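Local coordinates for putative amidohydrolase (Unidentified, PDB 3MKV), which probably acts as a zinc-dependent prolidase of the amidohydrolase superfamily, hydrolysing dipeptides that end in proline, at residues A70-L75 and A79-V84; F102-D107 and E361-Q366. All coordinates share one frame; numbering follows the deposited sequence.

Overall arrangement
Two ways of joining parts of one fold appear here, one local and one across the chain. Contact 1 (70-75 with 79-84) closes a short helical turn at the surface, its centre about 19 Å from the centre of the chain, next to neighbouring subunits. Contact 2 (102-107 with 361-366) lies in the interior, where a strand meets the end of a helix distant in sequence. Helix 83-99 leads from one to the other, and their centres are about 25 Å apart. Both lie near the zinc site: the 70-75 loop follows ligands His65 and His67, its Leu75 side chain about 7 Å from zinc, while the Arg106 side chain, about 9 Å from zinc, pairs with Glu253 beside ligand His254.

Contact 1: A70-L75 and A79-V84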
loop_
_atom_site.group_PDB
_atom_site.type_symbol
_atom_site.label_atom_id
_atom_site.label_comp_id
_atom_site.label_asym_id
_atom_site.label_seq_id
_atom_site.Cartn_x
_atom_site.Cartn_y
_atom_site.Cartn_z
ATOM N N ALA A 70 -30.097 3.498 -13.912
ATOM C CA ALA A 70 -30.831 3.974 -12.741
ATOM C C ALA A 70 -32.066 3.113 -12.582
ATOM O O ALA A 70 -33.184 3.563 -12.831
ATOM C CB ALA A 70 -31.212 5.417 -12.898
ATOM N N ILE A 71 -31.847 1.867 -12.168
ATOM C CA ILE A 71 -32.896 0.853 -12.127
ATOM C C ILE A 71 -33.781 0.977 -10.892
ATOM O O ILE A 71 -34.803 0.291 -10.786
ATOM C CB ILE A 71 -32.318 -0.582 -12.191
ATOM C CG1 ILE A 71 -31.405 -0.858 -10.991
ATOM C CG2 ILE A 71 -31.563 -0.815 -13.492
ATOM C CD1 ILE A 71 -31.027 -2.335 -10.850
ATOM N N GLU A 72 -33.386 1.839 -9.956
ATOM C CA GLU A 72 -34.275 2.222 -8.861
ATOM C C GLU A 72 -34.022 3.634 -8.348
ATOM O O GLU A 72 -33.045 4.274 -8.736
ATOM C CB GLU A 72 -34.273 1.202 -7.710
ATOM C CG GLU A 72 -33.151 0.176 -7.715
ATOM C CD GLU A 72 -33.161 -0.689 -6.455
ATOM O OE1 GLU A 72 -33.052 -1.936 -6.564
ATOM O OE2 GLU A 72 -33.292 -0.114 -5.350
ATOM N N PHE A 73 -34.919 4.114 -7.484
ATOM C CA PHE A 73 -34.825 5.457 -6.897
ATOM C C PHE A 73 -33.624 5.662 -5.954
ATOM O O PHE A 73 -33.152 6.784 -5.784
ATOM C CB PHE A 73 -36.122 5.814 -6.156
ATOM C CG PHE A 73 -37.264 6.209 -7.066
ATOM C CD1 PHE A 73 -38.219 5.278 -7.459
ATOM C CD2 PHE A 73 -37.389 7.520 -7.523
ATOM C CE1 PHE A 73 -39.270 5.644 -8.295
ATOM C CE2 PHE A 73 -38.441 7.891 -8.360
ATOM C CZ PHE A 73 -39.379 6.952 -8.740
ATOM N N ASN A 74 -33.142 4.590 -5.333
ATOM C CA ASN A 74 -32.005 4.688 -4.422
ATOM C C ASN A 74 -30.678 4.361 -5.128
ATOM O O ASN A 74 -30.274 3.196 -5.246
ATOM C CB ASN A 74 -32.223 3.787 -3.199
ATOM C CG ASN A 74 -31.104 3.900 -2.172
ATOM O OD1 ASN A 74 -30.118 4.614 -2.376
ATOM N ND2 ASN A 74 -31.250 3.183 -1.062
ATOM N N LEU A 75 -29.998 5.408 -5.581
ATOM C CA LEU A 75 -28.832 5.264 -6.432
ATOM C C LEU A 75 -27.617 4.713 -5.686
ATOM O O LEU A 75 -26.906 3.852 -6.203
ATOM C CB LEU A 75 -28.518 6.602 -7.100
ATOM C CG LEU A 75 -29.688 7.114 -7.954
ATOM C CD1 LEU A 75 -29.353 8.438 -8.625
ATOM C CD2 LEU A 75 -30.078 6.075 -8.991
ATOM N N ALA A 79 -25.391 0.976 -6.732
ATOM C CA ALA A 79 -23.976 0.741 -7.016
ATOM C C ALA A 79 -23.417 -0.467 -6.266
ATOM O O ALA A 79 -22.348 -0.973 -6.604
ATOM C CB ALA A 79 -23.143 1.986 -6.721
ATOM N N THR A 80 -24.140 -0.922 -5.249
ATOM C CA THR A 80 -23.723 -2.085 -4.467
ATOM C C THR A 80 -24.341 -3.379 -4.994
ATOM O O THR A 80 -23.867 -4.468 -4.691
ATOM C CB THR A 80 -24.113 -1.923 -2.989
ATOM O OG1 THR A 80 -25.508 -2.200 -2.844
ATOM C CG2 THR A 80 -23.818 -0.501 -2.519
ATOM N N LEU A 81 -25.413 -3.255 -5.766
ATOM C CA LEU A 81 -25.991 -4.396 -6.464
ATOM C C LEU A 81 -24.996 -5.055 -7.425
ATOM O O LEU A 81 -24.142 -4.386 -8.021
ATOM C CB LEU A 81 -27.226 -3.954 -7.237
ATOM C CG LEU A 81 -28.392 -3.495 -6.365
ATOM C CD1 LEU A 81 -29.578 -3.164 -7.240
ATOM C CD2 LEU A 81 -28.745 -4.596 -5.359
ATOM N N PRO A 82 -25.104 -6.377 -7.574
ATOM C CA PRO A 82 -24.281 -7.149 -8.478
ATOM C C PRO A 82 -24.341 -6.619 -9.903
ATOM O O PRO A 82 -25.404 -6.223 -10.375
ATOM C CB PRO A 82 -24.926 -8.537 -8.417
ATOM C CG PRO A 82 -25.512 -8.592 -7.046
ATOM C CD PRO A 82 -26.061 -7.221 -6.844
ATOM N N ASN A 83 -23.198 -6.636 -10.579
ATOM C CA ASN A 83 -23.083 -6.150 -11.940
ATOM C C ASN A 83 -24.009 -6.897 -12.907
ATOM O O ASN A 83 -24.499 -6.331 -13.879
ATOM C CB ASN A 83 -21.626 -6.246 -12.389
ATOM C CG ASN A 83 -20.726 -5.219 -11.698
ATOM O OD1 ASN A 83 -21.124 -4.069 -11.463
ATOM N ND2 ASN A 83 -19.496 -5.625 -11.393
ATOM N N VAL A 84 -24.258 -8.167 -12.616
ATOM C CA VAL A 84 -25.125 -9.006 -13.431
ATOM C C VAL A 84 -26.566 -8.516 -13.368
ATOM O O VAL A 84 -27.194 -8.306 -14.400
ATOM C CB VAL A 84 -25.032 -10.497 -12.976
ATOM C CG1 VAL A 84 -26.159 -11.352 -13.588
ATOM C CG2 VAL A 84 -23.654 -11.077 -13.327
#
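The backbone bond between Ala79 and Leu75 spans one helical turn: Ala79 N donates to Leu75 O over 3.3 Å, bent to 138° at the hydrogen. Past this turn the chain bends, and Leu81 points toward 70-75. Its CD1 methyl does the touching there, lying 4.0 Å from Ile71 CD1 and 3.7 Å from Glu72 OE1. The Ile71 and Leu81 side chains approach at a slant, their end methyls meeting. In Ile71, chi1 of 61° tucks CG1 in over the backbone, flanked by N and C, and sends CD1 to Leu81. The two segments flank the short helix 75-78, whose N-cap is Asn74, with OD1 accepting from Arg77 N; the loop before it follows strand 65-66, with the zinc ligands His65 in it and His67 just beyond. Glu72 comes from the direction opposite to Leu81; its OE1 merely touches the methyl and is held by salt bridges to Arg77 and Arg89, which probably favour the charged form. Helix 83-99 closes over both aliphatic side chains, Arg89 touching Ile71 as well as Leu81. Beyond them, Thr80 O accepts a hydrogen bond from Ser149 OG of a second subunit.

Contact 2: F102-D107 and E361-Q366; sequences FTTVRD and EVLGMQ
Strand 102-107, which pairs in parallel with strands 56-63 and 128-131 in the barrel of this amidohydrolase, meets the C-terminal end of helix 348-362 through alternate side chains. Thr104 and Arg106 both point toward the helix end, whereas Val105 between them points away. Leu363 reaches both with its two branches. CD1 meets Thr104 CG2 at 3.9 Å, the two side chains extending tip to tip, while CD2 lies 4.2 Å from Arg106 CD, where the chains run at a slant to one another. The threonine turns its methyl to the leucine because chi1 of -63° places OG1 beside the backbone N and leaves CG2 opposite it; the hydroxyl instead bonds to Arg128. Phe130 of strand 128-131 also touches both Thr104 and Leu363.

The alternation of a TIM-barrel strand turns Thr104 and Arg106 to the inside, and Val362 and Leu363 pack against these inward side chains, consistent with the helix end closing one end of the barrel. The helix finishes in a Schellman motif: Gly364 adopts positive phi (70°), and one of the two bonds back into the last turn runs from Gly364 N to Glu361 O, 2.9 Å.

Arg106 bends at chi3 (63°). The Arg106 and Val362 side chains cross at about a right angle, and Val362 CG1 comes within 3.6 Å of Arg106 NH1. All three guanidinium nitrogens have polar partners: NE bonds to Leu64 O, NH2 forms a salt bridge with Glu253, and NH1 bonds to Tyr230 and Thr251. These several bonds fix the rotation of the buried group, and Glu253 probably offsets its charge. Glu253 directly precedes His254, a zinc ligand.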
loop_
_atom_site.group_PDB
_atom_site.type_symbol
_atom_site.label_atom_id
_atom_site.label_comp_id
_atom_site.label_asym_id
_atom_site.label_seq_id
_atom_site.Cartn_x
_atom_site.Cartn_y
_atom_site.Cartn_z
ATOM N N PHE A 102 -38.063 6.724 -28.928
ATOM C CA PHE A 102 -36.743 7.305 -28.749
ATOM C C PHE A 102 -35.666 6.458 -29.422
ATOM O O PHE A 102 -35.291 5.395 -28.932
ATOM C CB PHE A 102 -36.456 7.548 -27.267
ATOM C CG PHE A 102 -37.356 8.578 -26.653
ATOM C CD1 PHE A 102 -37.039 9.925 -26.725
ATOM C CD2 PHE A 102 -38.543 8.205 -26.032
ATOM C CE1 PHE A 102 -37.873 10.885 -26.169
ATOM C CE2 PHE A 102 -39.385 9.162 -25.475
ATOM C CZ PHE A 102 -39.046 10.507 -25.546
ATOM N N THR A 103 -35.186 6.944 -30.565
ATOM C CA THR A 103 -34.258 6.185 -31.380
ATOM C C THR A 103 -32.819 6.520 -31.024
ATOM O O THR A 103 -31.896 5.776 -31.357
ATOM C CB THR A 103 -34.528 6.358 -32.899
ATOM O OG1 THR A 103 -34.697 7.742 -33.214
ATOM C CG2 THR A 103 -35.788 5.621 -33.295
ATOM N N THR A 104 -32.634 7.645 -30.340
ATOM C CA THR A 104 -31.327 7.991 -29.800
ATOM C C THR A 104 -31.507 8.554 -28.398
ATOM O O THR A 104 -32.484 9.257 -28.125
ATOM C CB THR A 104 -30.576 9.031 -30.663
ATOM O OG1 THR A 104 -30.312 8.494 -31.962
ATOM C CG2 THR A 104 -29.247 9.401 -30.010
ATOM N N VAL A 105 -30.575 8.227 -27.507
ATOM C CA VAL A 105 -30.521 8.885 -26.208
ATOM C C VAL A 105 -29.099 9.271 -25.805
ATOM O O VAL A 105 -28.121 8.622 -26.197
ATOM C CB VAL A 105 -31.147 8.028 -25.106
ATOM C CG1 VAL A 105 -32.664 7.900 -25.327
ATOM C CG2 VAL A 105 -30.451 6.650 -25.038
ATOM N N ARG A 106 -28.990 10.343 -25.027
ATOM C CA ARG A 106 -27.719 10.692 -24.413
ATOM C C ARG A 106 -27.805 10.291 -22.960
ATOM O O ARG A 106 -28.650 10.794 -22.209
ATOM C CB ARG A 106 -27.421 12.185 -24.536
ATOM C CG ARG A 106 -25.992 12.560 -24.163
ATOM C CD ARG A 106 -25.771 14.047 -24.294
ATOM N NE ARG A 106 -26.614 14.795 -23.363
ATOM C CZ ARG A 106 -26.435 16.077 -23.073
ATOM N NH1 ARG A 106 -25.435 16.737 -23.632
ATOM N NH2 ARG A 106 -27.247 16.692 -22.222
ATOM N N ASP A 107 -26.946 9.358 -22.567
ATOM C CA ASP A 107 -26.933 8.920 -21.186
ATOM C C ASP A 107 -26.035 9.842 -20.369
ATOM O O ASP A 107 -24.875 10.080 -20.718
ATOM C CB ASP A 107 -26.513 7.456 -21.061
ATOM C CG ASP A 107 -26.563 6.969 -19.630
ATOM O OD1 ASP A 107 -25.662 7.328 -18.843
ATOM O OD2 ASP A 107 -27.506 6.237 -19.283
ATOM N N GLU A 361 -28.435 18.704 -32.703
ATOM C CA GLU A 361 -27.406 19.718 -32.739
ATOM C C GLU A 361 -26.476 19.499 -31.548
ATOM O O GLU A 361 -25.250 19.499 -31.687
ATOM C CB GLU A 361 -28.050 21.101 -32.678
ATOM C CG GLU A 361 -27.430 22.121 -33.620
ATOM C CD GLU A 361 -27.990 23.530 -33.417
ATOM O OE1 GLU A 361 -29.180 23.656 -33.031
ATOM O OE2 GLU A 361 -27.235 24.508 -33.643
ATOM N N VAL A 362 -27.075 19.307 -30.376
ATOM C CA VAL A 362 -26.322 19.001 -29.168
ATOM C C VAL A 362 -25.350 17.830 -29.343
ATOM O O VAL A 362 -24.299 17.789 -28.703
ATOM C CB VAL A 362 -27.258 18.686 -27.991
ATOM C CG1 VAL A 362 -26.455 18.165 -26.800
ATOM C CG2 VAL A 362 -28.074 19.919 -27.614
ATOM N N LEU A 363 -25.706 16.885 -30.209
ATOM C CA LEU A 363 -24.931 15.661 -30.381
ATOM C C LEU A 363 -23.924 15.774 -31.509
ATOM O O LEU A 363 -23.183 14.826 -31.780
ATOM C CB LEU A 363 -25.860 14.475 -30.681
ATOM C CG LEU A 363 -26.951 14.122 -29.669
ATOM C CD1 LEU A 363 -27.900 13.090 -30.246
ATOM C CD2 LEU A 363 -26.347 13.600 -28.383
ATOM N N GLY A 364 -23.906 16.925 -32.175
ATOM C CA GLY A 364 -23.029 17.137 -33.321
ATOM C C GLY A 364 -23.489 16.303 -34.500
ATOM O O GLY A 364 -22.678 15.838 -35.306
ATOM N N MET A 365 -24.804 16.106 -34.587
ATOM C CA MET A 365 -25.393 15.249 -35.607
ATOM C C MET A 365 -26.404 15.988 -36.487
ATOM O O MET A 365 -27.353 15.381 -36.990
ATOM C CB MET A 365 -26.030 13.996 -34.976
ATOM C CG MET A 365 -25.037 13.035 -34.306
ATOM S SD MET A 365 -24.027 12.077 -35.477
ATOM C CE MET A 365 -22.519 11.896 -34.552
ATOM N N GLN A 366 -26.201 17.290 -36.689
ATOM C CA GLN A 366 -27.088 18.041 -37.570
ATOM C C GLN A 366 -27.086 17.405 -38.957
ATOM O O GLN A 366 -26.021 17.196 -39.551
ATOM C CB GLN A 366 -26.712 19.523 -37.653
ATOM C CG GLN A 366 -25.211 19.809 -37.626
ATOM C CD GLN A 366 -24.681 20.060 -36.216
ATOM O OE1 GLN A 366 -23.752 19.388 -35.754
ATOM N NE2 GLN A 366 -25.273 21.032 -35.526
#